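Local coordinates for crystal protein (PDB 2ZTB), which recognises cancer cells as a proteolytically activated parasporal toxin and, like aerolysin-type toxins, probably kills them by opening pores in the membrane, at residues A[183-188]-A[228-233]; A[31-36]-A[201-206]. All blocks are in the same frame, centred on the assembly; numbering follows the deposited sequence.

Contact 1: A[183-188]-A[228-233]; sequences ADFSAP and GTVTNV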
# COMPACT_ATOMS: atom_id res chain seq x y z
N ALA A 183 -4.27 -9.33 -2.59
CA ALA A 183 -3.49 -9.92 -1.53
C ALA A 183 -3.28 -8.87 -0.46
O ALA A 183 -2.94 -7.73 -0.76
CB ALA A 183 -2.15 -10.41 -2.07
N ASP A 184 -3.50 -9.26 0.79
CA ASP A 184 -3.05 -8.46 1.93
C ASP A 184 -1.57 -8.66 2.16
O ASP A 184 -1.01 -9.73 1.87
CB ASP A 184 -3.81 -8.83 3.21
CG ASP A 184 -5.26 -8.41 3.16
OD1 ASP A 184 -5.57 -7.42 2.47
OD2 ASP A 184 -6.08 -9.07 3.82
N PHE A 185 -0.92 -7.63 2.68
CA PHE A 185 0.47 -7.78 3.09
C PHE A 185 0.73 -7.11 4.44
O PHE A 185 -0.05 -6.28 4.91
CB PHE A 185 1.44 -7.29 2.00
CG PHE A 185 1.27 -5.84 1.61
CD1 PHE A 185 1.84 -4.81 2.39
CD2 PHE A 185 0.55 -5.49 0.47
CE1 PHE A 185 1.70 -3.46 2.03
CE2 PHE A 185 0.39 -4.14 0.09
CZ PHE A 185 0.96 -3.12 0.88
N SER A 186 1.80 -7.53 5.10
CA SER A 186 2.22 -6.90 6.35
C SER A 186 3.73 -7.04 6.45
O SER A 186 4.33 -7.82 5.73
CB SER A 186 1.52 -7.52 7.57
OG SER A 186 1.80 -8.90 7.68
N ALA A 187 4.32 -6.22 7.31
CA ALA A 187 5.74 -6.26 7.61
C ALA A 187 5.92 -5.75 9.04
O ALA A 187 5.22 -4.82 9.45
CB ALA A 187 6.52 -5.39 6.64
N PRO A 188 6.83 -6.37 9.81
CA PRO A 188 7.15 -5.82 11.13
C PRO A 188 7.91 -4.50 11.00
O PRO A 188 8.76 -4.34 10.11
CB PRO A 188 8.04 -6.90 11.75
CG PRO A 188 8.67 -7.60 10.55
CD PRO A 188 7.61 -7.59 9.50
N GLY A 228 -1.22 -3.52 4.40
CA GLY A 228 -1.79 -2.98 3.19
C GLY A 228 -2.42 -4.06 2.36
O GLY A 228 -2.51 -5.21 2.80
N THR A 229 -2.85 -3.66 1.17
CA THR A 229 -3.48 -4.54 0.19
C THR A 229 -3.03 -4.15 -1.21
O THR A 229 -2.86 -2.98 -1.54
CB THR A 229 -5.02 -4.45 0.28
OG1 THR A 229 -5.42 -4.67 1.63
CG2 THR A 229 -5.70 -5.50 -0.63
N VAL A 230 -2.82 -5.17 -2.03
CA VAL A 230 -2.57 -4.98 -3.46
C VAL A 230 -3.71 -5.64 -4.25
O VAL A 230 -3.97 -6.83 -4.08
CB VAL A 230 -1.14 -5.44 -3.87
CG1 VAL A 230 -0.85 -6.86 -3.43
CG2 VAL A 230 -0.90 -5.26 -5.37
N THR A 231 -4.45 -4.82 -5.00
CA THR A 231 -5.59 -5.24 -5.81
C THR A 231 -5.32 -5.08 -7.33
O THR A 231 -4.53 -4.22 -7.75
CB THR A 231 -6.85 -4.49 -5.42
OG1 THR A 231 -7.12 -4.72 -4.03
CG2 THR A 231 -8.06 -4.98 -6.21
N ASN A 232 -5.92 -5.96 -8.12
CA ASN A 232 -5.89 -5.87 -9.58
C ASN A 232 -7.30 -6.18 -10.07
O ASN A 232 -7.92 -7.15 -9.61
CB ASN A 232 -4.83 -6.82 -10.18
CG ASN A 232 -4.57 -6.55 -11.68
OD1 ASN A 232 -3.66 -5.81 -12.04
ND2 ASN A 232 -5.39 -7.15 -12.55
N VAL A 233 -7.84 -5.31 -10.92
CA VAL A 233 -9.15 -5.53 -11.56
C VAL A 233 -8.93 -5.66 -13.07
O VAL A 233 -8.36 -4.76 -13.71
CB VAL A 233 -10.23 -4.47 -11.18
CG1 VAL A 233 -11.61 -4.82 -11.75
CG2 VAL A 233 -10.36 -4.34 -9.64
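The ring of Phe-185 lies flat over the backbone of Gly-228, its partner on the next antiparallel strand. CA of Gly-228 stands 3.8 Å from the centroid of that ring, 20° off its normal, a CH-pi contact over the face. The torsions put it there: CG of Phe-185 takes the crowded position between the backbone N and the carbonyl carbon (chi1 60°), which brings the ring across the neighbouring strand. Gly-228 has no side chain, and the ring lies directly against its backbone, with CZ of Phe-185 3.6 Å from CA of Gly-228. CE2 of Phe-185 also comes to 3.4 Å from N of Thr-229, approached obliquely.

Beneath the ring, Phe-185 and Gly-228 form a hydrogen-bonded pair. The bond from Phe-185 N to Gly-228 O is nearly straight, 170° at the hydrogen, yet its donor sits well above the carbonyl plane. Ala-183 and Val-230 make the second such pair, with Val-230 N giving a 2.9 Å bond almost along the C=O axis of Ala-183 O. On the same face as the ring, CB of Ala-183 meets CG1 of Val-230 at 4.0 Å.

Between them, Asp-184 and Thr-229 form a non-hydrogen-bonded pair on the other face. Their side chains run side by side, and Thr-229 OG1 donates to Asp-184 OD1 at 2.9 Å, a side-chain link at the pair where no backbone N-H...O bond is made.

Strands 168-199 and 223-247 meet here within the long antiparallel sheet. Strand 61-90 flanks the first and strand 96-116 the second, while the hairpin 126-132/136-142, probably the membrane-inserting part as in aerolysin-type toxins, covers the Phe-185 and Val-230 face through Ile-128, Lys-130 and Val-138.

Contact 2: A[31-36]-A[201-206]; sequences YGTNPD and KRVGPG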
# COMPACT_ATOMS: atom_id res chain seq x y z
N TYR A 31 18.28 7.44 36.26
CA TYR A 31 19.47 8.13 36.76
C TYR A 31 19.21 8.82 38.09
O TYR A 31 20.15 9.18 38.79
CB TYR A 31 20.06 9.08 35.68
CG TYR A 31 20.65 8.27 34.54
CD1 TYR A 31 19.92 8.03 33.38
CD2 TYR A 31 21.90 7.67 34.66
CE1 TYR A 31 20.42 7.26 32.35
CE2 TYR A 31 22.42 6.87 33.63
CZ TYR A 31 21.67 6.68 32.48
OH TYR A 31 22.16 5.91 31.47
N GLY A 32 17.93 8.96 38.44
CA GLY A 32 17.53 9.50 39.75
C GLY A 32 17.42 11.02 39.78
O GLY A 32 17.20 11.60 40.83
N THR A 33 17.59 11.65 38.62
CA THR A 33 17.49 13.10 38.48
C THR A 33 16.83 13.34 37.14
O THR A 33 17.13 12.66 36.16
CB THR A 33 18.90 13.79 38.53
OG1 THR A 33 19.50 13.55 39.81
CG2 THR A 33 18.81 15.30 38.31
N ASN A 34 15.89 14.28 37.10
CA ASN A 34 15.21 14.63 35.87
C ASN A 34 16.23 15.31 34.94
O ASN A 34 16.90 16.24 35.36
CB ASN A 34 14.03 15.55 36.21
CG ASN A 34 13.04 15.72 35.05
OD1 ASN A 34 12.87 14.83 34.20
ND2 ASN A 34 12.36 16.87 35.03
N PRO A 35 16.42 14.79 33.71
CA PRO A 35 17.37 15.49 32.86
C PRO A 35 16.84 16.86 32.42
O PRO A 35 15.61 17.08 32.36
CB PRO A 35 17.49 14.57 31.64
CG PRO A 35 16.23 13.80 31.60
CD PRO A 35 15.83 13.62 33.03
N ASP A 36 17.77 17.77 32.11
CA ASP A 36 17.43 19.07 31.57
C ASP A 36 16.83 18.91 30.19
O ASP A 36 15.87 19.60 29.84
CB ASP A 36 18.69 19.93 31.48
CG ASP A 36 19.04 20.60 32.78
OD1 ASP A 36 18.24 20.60 33.74
OD2 ASP A 36 20.16 21.16 32.83
N LYS A 201 23.26 17.89 36.99
CA LYS A 201 24.46 17.50 37.72
C LYS A 201 25.03 16.17 37.19
O LYS A 201 24.45 15.54 36.31
CB LYS A 201 24.15 17.40 39.22
CG LYS A 201 23.05 16.43 39.56
CD LYS A 201 22.69 16.58 40.99
CE LYS A 201 21.83 15.45 41.44
NZ LYS A 201 21.40 15.66 42.87
N ARG A 202 26.18 15.76 37.71
CA ARG A 202 26.75 14.46 37.35
C ARG A 202 25.90 13.35 37.98
O ARG A 202 25.62 13.40 39.16
CB ARG A 202 28.21 14.34 37.79
CG ARG A 202 29.20 15.15 36.95
CD ARG A 202 30.65 14.82 37.36
NE ARG A 202 31.67 15.66 36.71
CZ ARG A 202 32.17 15.50 35.47
NH1 ARG A 202 31.76 14.53 34.66
NH2 ARG A 202 33.11 16.35 35.04
N VAL A 203 25.47 12.39 37.16
CA VAL A 203 24.67 11.25 37.61
C VAL A 203 25.26 9.94 37.05
O VAL A 203 26.15 9.97 36.19
CB VAL A 203 23.16 11.35 37.14
CG1 VAL A 203 22.41 12.53 37.78
CG2 VAL A 203 23.06 11.39 35.61
N GLY A 204 24.75 8.81 37.53
CA GLY A 204 25.10 7.51 36.95
C GLY A 204 26.47 7.02 37.38
O GLY A 204 27.19 7.71 38.11
N PRO A 205 26.83 5.80 36.94
CA PRO A 205 28.13 5.23 37.29
C PRO A 205 29.30 6.05 36.74
O PRO A 205 29.42 6.25 35.53
CB PRO A 205 28.08 3.84 36.65
CG PRO A 205 26.66 3.59 36.29
CD PRO A 205 26.01 4.90 36.11
N GLY A 206 30.15 6.53 37.64
CA GLY A 206 31.27 7.42 37.30
C GLY A 206 30.96 8.90 37.44
O GLY A 206 31.89 9.70 37.56
O HOH W 1 22.68 8.20 39.11
O HOH W 2 18.56 15.03 42.09
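Val-203 turns one methyl to Tyr-31 and the other to Thr-33. CG2 of Val-203 rests against CB of Tyr-31 at 3.8 Å, the two side chains crossing at about a right angle, while CG1 reaches CB of Thr-33, also at 3.8 Å. The edge of the Tyr-31 ring faces the backbone beyond: CA of Gly-204 lies in the ring plane, 3.9 Å from CD2 of Tyr-31. Lys-201 stretches out from CG and brings its CE within 3.4 Å of OG1 of Thr-33.

No direct hydrogen bond joins the two segments, so water does the polar work. One water donates to Tyr-31 O and accepts from Gly-204 N, 2.7 Å from each. A second accepts from Lys-201 NZ at 3.0 Å and is also hydrogen-bonded to Thr-33 OG1. Behind this shell, the Tyr-31 ring is held by stacking on Trp-211 and by its OH, hydrogen-bonded to Asn-213 ND2; Phe-199 meets it obliquely.

At Gly-32, with positive phi, the chain leaves helix 20-31 and heads for strand 37-40. The contact thus sets the end of that helix against the corner between strands 168-199 and 202-203, with strand 210-214 supplying Trp-211 and Asn-213.

Overall arrangement
The two contacts sit far apart on an elongated, mostly beta molecule: their centres are about 47 Å apart, and their nearest atoms about 27 Å. The centre of contact 1 lies about 6 Å from the centre of the chain, that of contact 2 about 44 Å, toward the end that carries the short helices. Strand 168-199 connects them, holding residues 183-188 and then running on to the corner just before 201-206. Along the chain the order is 31-36, 183-188, 201-206, 228-233, so the segments alternate. Long strands thus link a helix-bearing end to a beta-rich middle, an elongated build consistent with an aerolysin-type pore-forming toxin.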